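Local coordinates for protein ATP phosphoribosyltransferase regulatory subunit (Bacillus halodurans, PDB 3OD1) that is probably required for the first step of histidine biosynthesis, as the regulatory partner of the HisG subunit of ATP phosphoribosyltransferase, at residues 58-63 with 305-310; 70-73 with 77-80; 87-92 with 106-111. One frame throughout, in Å; residues are numbered along the deposited sequence.

Contact 1 of 3, residues 58-63 with 305-310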
loop_
_atom_site.group_PDB
_atom_site.type_symbol
_atom_site.label_atom_id
_atom_site.label_comp_id
_atom_site.label_asym_id
_atom_site.label_seq_id
_atom_site.Cartn_x
_atom_site.Cartn_y
_atom_site.Cartn_z
ATOM N N GLY B 58 8.350 14.561 -11.741
ATOM C CA GLY B 58 7.089 15.263 -11.930
ATOM C C GLY B 58 6.883 15.678 -13.377
ATOM O O GLY B 58 5.860 15.363 -13.988
ATOM N N VAL B 59 7.869 16.370 -13.941
ATOM C CA VAL B 59 7.746 16.893 -15.300
ATOM C C VAL B 59 7.698 15.834 -16.407
ATOM O O VAL B 59 7.001 16.014 -17.403
ATOM C CB VAL B 59 8.856 17.928 -15.629
ATOM C CG1 VAL B 59 8.703 19.182 -14.764
ATOM C CG2 VAL B 59 10.232 17.310 -15.439
ATOM N N VAL B 60 8.429 14.733 -16.259
ATOM C CA VAL B 60 8.466 13.747 -17.346
ATOM C C VAL B 60 7.309 12.755 -17.264
ATOM O O VAL B 60 7.163 11.881 -18.114
ATOM C CB VAL B 60 9.815 13.000 -17.416
ATOM C CG1 VAL B 60 10.937 13.989 -17.667
ATOM C CG2 VAL B 60 10.062 12.212 -16.131
ATOM N N SER B 61 6.487 12.897 -16.232
ATOM C CA SER B 61 5.282 12.085 -16.089
ATOM C C SER B 61 4.293 12.353 -17.223
ATOM O O SER B 61 4.253 13.459 -17.780
ATOM C CB SER B 61 4.606 12.385 -14.747
ATOM O OG SER B 61 3.336 11.769 -14.676
ATOM N N ALA B 62 3.493 11.343 -17.557
ATOM C CA ALA B 62 2.434 11.500 -18.554
ATOM C C ALA B 62 1.291 12.365 -18.026
ATOM O O ALA B 62 0.500 12.903 -18.794
ATOM C CB ALA B 62 1.899 10.135 -18.985
ATOM N N ILE B 63 1.207 12.481 -16.705
ATOM C CA ILE B 63 0.175 13.279 -16.048
ATOM C C ILE B 63 0.431 14.760 -16.283
ATOM O O ILE B 63 1.553 15.233 -16.106
ATOM C CB ILE B 63 0.132 12.977 -14.529
ATOM C CG1 ILE B 63 0.070 11.466 -14.320
ATOM C CG2 ILE B 63 -1.070 13.645 -13.877
ATOM C CD1 ILE B 63 -1.010 10.781 -15.140
ATOM N N SER B 305 15.092 7.525 -22.145
ATOM C CA SER B 305 16.165 8.408 -22.599
ATOM C C SER B 305 16.313 9.615 -21.687
ATOM O O SER B 305 17.421 10.096 -21.470
ATOM C CB SER B 305 15.918 8.888 -24.030
ATOM O OG SER B 305 16.034 7.817 -24.945
ATOM N N LYS B 306 15.193 10.110 -21.166
ATOM C CA LYS B 306 15.217 11.243 -20.245
ATOM C C LYS B 306 15.897 10.915 -18.912
ATOM O O LYS B 306 16.263 11.821 -18.168
ATOM C CB LYS B 306 13.804 11.777 -20.011
ATOM C CG LYS B 306 13.207 12.393 -21.254
ATOM C CD LYS B 306 11.770 12.791 -21.060
ATOM C CE LYS B 306 11.166 13.251 -22.385
ATOM N NZ LYS B 306 9.763 13.725 -22.181
ATOM N N PHE B 307 16.054 9.626 -18.616
ATOM C CA PHE B 307 16.803 9.188 -17.435
ATOM C C PHE B 307 18.178 8.654 -17.809
ATOM O O PHE B 307 18.872 8.083 -16.967
ATOM C CB PHE B 307 16.023 8.126 -16.653
ATOM C CG PHE B 307 14.814 8.670 -15.985
ATOM C CD1 PHE B 307 14.901 9.210 -14.716
ATOM C CD2 PHE B 307 13.594 8.690 -16.644
ATOM C CE1 PHE B 307 13.780 9.738 -14.097
ATOM C CE2 PHE B 307 12.477 9.223 -16.043
ATOM C CZ PHE B 307 12.570 9.746 -14.762
ATOM N N HIS B 308 18.536 8.828 -19.081
ATOM C CA HIS B 308 19.860 8.500 -19.606
ATOM C C HIS B 308 20.139 7.009 -19.730
ATOM O O HIS B 308 21.295 6.585 -19.737
ATOM C CB HIS B 308 20.956 9.208 -18.805
ATOM C CG HIS B 308 20.683 10.663 -18.594
ATOM N ND1 HIS B 308 20.457 11.207 -17.346
ATOM C CD2 HIS B 308 20.552 11.679 -19.479
ATOM C CE1 HIS B 308 20.221 12.501 -17.472
ATOM N NE2 HIS B 308 20.270 12.812 -18.754
ATOM N N ARG B 309 19.078 6.219 -19.841
ATOM C CA ARG B 309 19.227 4.810 -20.197
ATOM C C ARG B 309 18.231 4.443 -21.299
ATOM O O ARG B 309 17.313 3.640 -21.073
ATOM C CB ARG B 309 19.037 3.891 -18.988
ATOM C CG ARG B 309 19.573 2.482 -19.253
ATOM C CD ARG B 309 19.312 1.503 -18.111
ATOM N NE ARG B 309 19.620 0.144 -18.543
ATOM C CZ ARG B 309 19.480 -0.948 -17.799
ATOM N NH1 ARG B 309 19.036 -0.865 -16.556
ATOM N NH2 ARG B 309 19.796 -2.133 -18.311
ATOM N N PRO B 310 18.420 5.026 -22.497
ATOM C CA PRO B 310 17.428 4.910 -23.574
ATOM C C PRO B 310 16.979 3.474 -23.749
ATOM O O PRO B 310 17.809 2.558 -23.742
ATOM C CB PRO B 310 18.201 5.356 -24.821
ATOM C CG PRO B 310 19.289 6.231 -24.305
ATOM C CD PRO B 310 19.660 5.685 -22.948
HETATM O O HOH W 1 7.593 12.283 -20.751
#
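V60 meets K306 and F307 where the last turn of helix 54-60 faces the end of helix 303-306, in the histidyl-tRNA synthetase-like core, of the class-II aminoacyl-tRNA synthetase family. The two methyls of V60 divide the work. CG1 stands opposite the carbonyl carbon (chi1 -61°) and takes the lysine, with V60 CG1 3.7 Å from K306 CD; the valine and the lysine chain lie alongside with opposite headings. V60 CG2, wedged between the backbone N and the carbonyl carbon, turns to the aromatic ring and rests 3.8 Å from F307 CZ and nearly as close to F307 CE2. The approach to the ring is oblique. F307 brings only this far end of its ring to the valine; its remaining surroundings include A90, R91 and A94 of helix 86-94, and M9 of the second subunit packs on both V60 and F307.

Each helix end is finished in its own way. After V60 the chain leaves helical geometry at S61, whose OG accepts from I63 N (3.0 Å) in an ST turn and is also hydrogen-bonded to D84. On the other side H308, with positive phi (72°), is the C-prime residue of a Schellman motif, in which H308 N bonds to S305 O.

The polar link between the segments is a single water. The extended chain of K306 carries its ammonium past the valine, so that K306 NZ donates to the water over 3.0 Å, and that water donates in turn to V60 O at 2.7 Å.

Contact 2 of 3, residues 70-73 with 77-80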
loop_
_atom_site.group_PDB
_atom_site.type_symbol
_atom_site.label_atom_id
_atom_site.label_comp_id
_atom_site.label_asym_id
_atom_site.label_seq_id
_atom_site.Cartn_x
_atom_site.Cartn_y
_atom_site.Cartn_z
ATOM N N LYS B 70 1.358 18.936 -6.212
ATOM C CA LYS B 70 2.601 19.580 -5.814
ATOM C C LYS B 70 2.594 20.008 -4.353
ATOM O O LYS B 70 1.539 20.320 -3.786
ATOM C CB LYS B 70 2.860 20.812 -6.698
ATOM C CG LYS B 70 3.054 20.503 -8.174
ATOM C CD LYS B 70 2.998 21.778 -9.017
ATOM C CE LYS B 70 3.045 21.476 -10.511
ATOM N NZ LYS B 70 3.381 22.711 -11.315
ATOM N N LEU B 71 3.780 20.019 -3.748
ATOM C CA LEU B 71 3.973 20.576 -2.407
ATOM C C LEU B 71 5.404 21.054 -2.252
ATOM O O LEU B 71 6.308 20.563 -2.932
ATOM C CB LEU B 71 3.679 19.533 -1.314
ATOM C CG LEU B 71 4.518 18.253 -1.405
ATOM C CD1 LEU B 71 5.037 17.811 -0.034
ATOM C CD2 LEU B 71 3.730 17.143 -2.105
ATOM N N LEU B 72 5.616 21.999 -1.341
ATOM C CA LEU B 72 6.970 22.422 -0.980
ATOM C C LEU B 72 7.528 21.637 0.204
ATOM O O LEU B 72 6.826 21.402 1.198
ATOM C CB LEU B 72 6.997 23.907 -0.632
ATOM C CG LEU B 72 6.577 24.881 -1.731
ATOM C CD1 LEU B 72 6.664 26.302 -1.191
ATOM C CD2 LEU B 72 7.455 24.711 -2.963
ATOM N N ASP B 73 8.794 21.238 0.106
ATOM C CA ASP B 73 9.456 20.651 1.257
ATOM C C ASP B 73 9.967 21.782 2.143
ATOM O O ASP B 73 9.700 22.955 1.877
ATOM C CB ASP B 73 10.559 19.662 0.864
ATOM C CG ASP B 73 11.723 20.315 0.143
ATOM O OD1 ASP B 73 11.879 21.552 0.215
ATOM O OD2 ASP B 73 12.499 19.572 -0.496
ATOM N N ASN B 77 12.104 23.311 -1.896
ATOM C CA ASN B 77 11.977 22.550 -3.150
ATOM C C ASN B 77 10.539 22.104 -3.413
ATOM O O ASN B 77 9.774 21.860 -2.475
ATOM C CB ASN B 77 12.868 21.303 -3.134
ATOM C CG ASN B 77 14.296 21.604 -2.710
ATOM O OD1 ASN B 77 14.948 22.492 -3.266
ATOM N ND2 ASN B 77 14.794 20.854 -1.727
ATOM N N THR B 78 10.172 21.971 -4.684
ATOM C CA THR B 78 8.851 21.458 -5.019
ATOM C C THR B 78 8.913 19.956 -5.222
ATOM O O THR B 78 9.690 19.459 -6.045
ATOM C CB THR B 78 8.289 22.096 -6.293
ATOM O OG1 THR B 78 8.334 23.527 -6.175
ATOM C CG2 THR B 78 6.847 21.639 -6.515
ATOM N N LEU B 79 8.101 19.236 -4.457
ATOM C CA LEU B 79 7.954 17.805 -4.634
ATOM C C LEU B 79 6.564 17.531 -5.198
ATOM O O LEU B 79 5.691 18.402 -5.168
ATOM C CB LEU B 79 8.139 17.071 -3.296
ATOM C CG LEU B 79 9.406 17.401 -2.483
ATOM C CD1 LEU B 79 9.489 16.542 -1.221
ATOM C CD2 LEU B 79 10.685 17.255 -3.316
ATOM N N VAL B 80 6.367 16.324 -5.715
ATOM C CA VAL B 80 5.043 15.844 -6.052
ATOM C C VAL B 80 4.773 14.559 -5.282
ATOM O O VAL B 80 5.695 13.797 -4.989
ATOM C CB VAL B 80 4.883 15.570 -7.567
ATOM C CG1 VAL B 80 5.138 16.829 -8.366
ATOM C CG2 VAL B 80 5.810 14.454 -8.016
#
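D73 and N77 close the end of a beta hairpin, strand 69-72 running antiparallel to strand 78-81. The aspartate can be followed outward. D73 CB packs against L79 CD1 at 3.9 Å. With chi1 at 65° the side chain turns toward N77, and D73 CG comes within 3.6 Å of N77 CB. From there the carboxylate divides its oxygens: D73 OD1 accepts from N77 N at 2.8 Å, met from above the carboxylate plane, and also from Q75 N, an Asx turn. D73 OD2 offers its syn lone pair to N77 ND2 at 2.9 Å, although the carboxylate and amide planes stand 74° apart. With D73 N also donating to N77 O (2.8 Å), backbone and side chain together tie the two residues.

Farther along, L71 and L79 form a hydrogen-bonded pair; L79 N to L71 O is the shorter bond, 2.7 Å. L72 CD2 lies 3.5 Å from T78 OG1, the two side chains set aslant, on the face that also carries K70 and V80, while K70 sends its ammonium off to a salt bridge with D65.

Strand 78-81 is the middle of a three-stranded antiparallel sheet, bonded on its far side to strand 51-53. Y54 of helix 54-60 covers T78 and V80, whereas L71 meets L71 of the second subunit and L79 meets P13 of that subunit.

Contact 3 of 3, residues 87-92 with 106-111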
loop_
_atom_site.group_PDB
_atom_site.type_symbol
_atom_site.label_atom_id
_atom_site.label_comp_id
_atom_site.label_asym_id
_atom_site.label_seq_id
_atom_site.Cartn_x
_atom_site.Cartn_y
_atom_site.Cartn_z
ATOM N N ALA B 87 7.030 6.691 -14.534
ATOM C CA ALA B 87 8.204 7.554 -14.421
ATOM C C ALA B 87 9.099 7.169 -13.221
ATOM O O ALA B 87 10.337 7.127 -13.336
ATOM C CB ALA B 87 7.801 9.034 -14.401
ATOM N N PRO B 88 8.484 6.861 -12.061
ATOM C CA PRO B 88 9.330 6.352 -10.974
ATOM C C PRO B 88 10.030 5.052 -11.362
ATOM O O PRO B 88 11.193 4.877 -11.018
ATOM C CB PRO B 88 8.336 6.147 -9.817
ATOM C CG PRO B 88 7.293 7.225 -10.065
ATOM C CD PRO B 88 7.143 7.254 -11.581
ATOM N N ILE B 89 9.359 4.168 -12.093
ATOM C CA ILE B 89 10.022 2.931 -12.489
ATOM C C ILE B 89 11.164 3.222 -13.481
ATOM O O ILE B 89 12.211 2.590 -13.429
ATOM C CB ILE B 89 9.026 1.887 -13.026
ATOM C CG1 ILE B 89 8.263 1.264 -11.846
ATOM C CG2 ILE B 89 9.756 0.813 -13.831
ATOM C CD1 ILE B 89 7.118 0.382 -12.252
ATOM N N ALA B 90 10.971 4.205 -14.353
ATOM C CA ALA B 90 12.038 4.590 -15.276
ATOM C C ALA B 90 13.263 5.077 -14.495
ATOM O O ALA B 90 14.402 4.711 -14.815
ATOM C CB ALA B 90 11.555 5.657 -16.251
ATOM N N ARG B 91 13.029 5.894 -13.470
ATOM C CA ARG B 91 14.117 6.353 -12.605
ATOM C C ARG B 91 14.835 5.172 -11.964
ATOM O O ARG B 91 16.063 5.114 -11.924
ATOM C CB ARG B 91 13.619 7.314 -11.510
ATOM C CG ARG B 91 14.757 7.809 -10.569
ATOM C CD ARG B 91 14.260 8.721 -9.431
ATOM N NE ARG B 91 13.134 8.137 -8.695
ATOM C CZ ARG B 91 13.171 6.982 -8.036
ATOM N NH1 ARG B 91 14.287 6.265 -7.995
ATOM N NH2 ARG B 91 12.078 6.534 -7.421
ATOM N N LEU B 92 14.053 4.229 -11.458
ATOM C CA LEU B 92 14.592 3.072 -10.756
ATOM C C LEU B 92 15.477 2.285 -11.705
ATOM O O LEU B 92 16.609 1.925 -11.369
ATOM C CB LEU B 92 13.428 2.209 -10.267
ATOM C CG LEU B 92 13.562 1.337 -9.026
ATOM C CD1 LEU B 92 12.279 0.565 -8.825
ATOM C CD2 LEU B 92 14.723 0.389 -9.188
ATOM N N LEU B 106 8.694 -5.398 -14.737
ATOM C CA LEU B 106 8.453 -4.913 -13.395
ATOM C C LEU B 106 6.974 -4.624 -13.233
ATOM O O LEU B 106 6.270 -4.377 -14.221
ATOM C CB LEU B 106 9.297 -3.668 -13.134
ATOM C CG LEU B 106 10.817 -3.881 -13.168
ATOM C CD1 LEU B 106 11.554 -2.563 -13.252
ATOM C CD2 LEU B 106 11.298 -4.639 -11.947
ATOM N N ALA B 107 6.507 -4.661 -11.988
ATOM C CA ALA B 107 5.082 -4.527 -11.690
ATOM C C ALA B 107 4.895 -3.716 -10.421
ATOM O O ALA B 107 5.838 -3.533 -9.643
ATOM C CB ALA B 107 4.404 -5.913 -11.510
ATOM N N TYR B 108 3.681 -3.217 -10.210
ATOM C CA TYR B 108 3.412 -2.425 -9.016
ATOM C C TYR B 108 1.946 -2.520 -8.638
ATOM O O TYR B 108 1.107 -2.864 -9.460
ATOM C CB TYR B 108 3.775 -0.958 -9.261
ATOM C CG TYR B 108 3.001 -0.360 -10.418
ATOM C CD1 TYR B 108 3.479 -0.455 -11.717
ATOM C CD2 TYR B 108 1.774 0.268 -10.213
ATOM C CE1 TYR B 108 2.767 0.088 -12.797
ATOM C CE2 TYR B 108 1.048 0.807 -11.282
ATOM C CZ TYR B 108 1.552 0.720 -12.571
ATOM O OH TYR B 108 0.830 1.245 -13.632
ATOM N N GLN B 109 1.656 -2.228 -7.375
ATOM C CA GLN B 109 0.300 -1.995 -6.924
ATOM C C GLN B 109 0.445 -0.851 -5.924
ATOM O O GLN B 109 0.983 -1.029 -4.828
ATOM C CB GLN B 109 -0.272 -3.251 -6.261
ATOM C CG GLN B 109 -1.679 -3.087 -5.749
ATOM C CD GLN B 109 -2.199 -4.341 -5.042
ATOM O OE1 GLN B 109 -1.749 -5.453 -5.320
ATOM N NE2 GLN B 109 -3.168 -4.158 -4.137
ATOM N N SER B 110 0.007 0.337 -6.318
ATOM C CA SER B 110 0.358 1.536 -5.573
ATOM C C SER B 110 -0.708 2.605 -5.655
ATOM O O SER B 110 -1.399 2.742 -6.671
ATOM C CB SER B 110 1.659 2.136 -6.125
ATOM O OG SER B 110 2.711 1.192 -6.134
ATOM N N ASN B 111 -0.802 3.401 -4.597
ATOM C CA ASN B 111 -1.595 4.622 -4.664
ATOM C C ASN B 111 -0.848 5.695 -5.437
ATOM O O ASN B 111 0.340 5.942 -5.203
ATOM C CB ASN B 111 -1.908 5.138 -3.268
ATOM C CG ASN B 111 -2.849 4.229 -2.508
ATOM O OD1 ASN B 111 -3.503 3.365 -3.083
ATOM N ND2 ASN B 111 -2.925 4.428 -1.205
#
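I89 overlaps two side chains of strand 104-113, laying CG2 against L106 and CD1 against Y108. It does so from helix 86-94, which packs on the large mixed sheet of the class-II synthetase core. The branched side chain spans the distance between two strand residues that point to the same side: I89 CG2 stands 3.9 Å from L106 CD1, and I89 CD1 is 3.8 Å from Y108 CD1. The intervening A107 turns its methyl the other way, to I38 of helix 21-40 and M45 of strand 44-45, so this part of the strand has a helix on each side.

The isoleucine conformation explains the division. CG2 is trans to the amide nitrogen, while CG1 is trans to C (chi1 -76°) and its extended arm, chi2 171°, carries CD1 out to the tyrosine. L106 and I89 lie flank to flank, each heading toward the other's base. With Y108 the crossing is close to a right angle, and the methyl comes to the ring obliquely. A chi1 of 59° sets CG of Y108 in the staggered position flanked by N and C, and it is the CD1 side of the ring that I89 meets.

From strand 125-134, E132 touches both I89 and Y108, and I134 touches I89; M85, in a loop, lies on Y108. R91, two residues along the helix, serves other partners, forming salt bridges with E52 and with D18 of the second subunit.

Between the two segments the chemistry is entirely apolar. All three touching residues are buried, so dispersion and the exclusion of water should hold helix to strand, while the one polar group among these side chains, the hydroxyl of Y108, is satisfied by a hydrogen bond with Q128.

In the fold
All three contacts lie within the histidyl-tRNA synthetase-like region, and each touches the second subunit. Contact 1 closes a long chain loop in which contacts 2 and 3 follow in series. Its centre is about 12 Å from that of contact 3, and the two are continuous: F307 CE1 packs 3.5 Å from R91 CB of helix 86-94. Contact 2, centred about 18 Å from contact 1, joins it through G58 and V80, whereas contacts 2 and 3 stay about 8 Å apart at their nearest atoms. The small three-stranded sheet and the helix on the large sheet are thus linked through G58, V60 and F307 of contact 1, consistent with a place at the dimer interface.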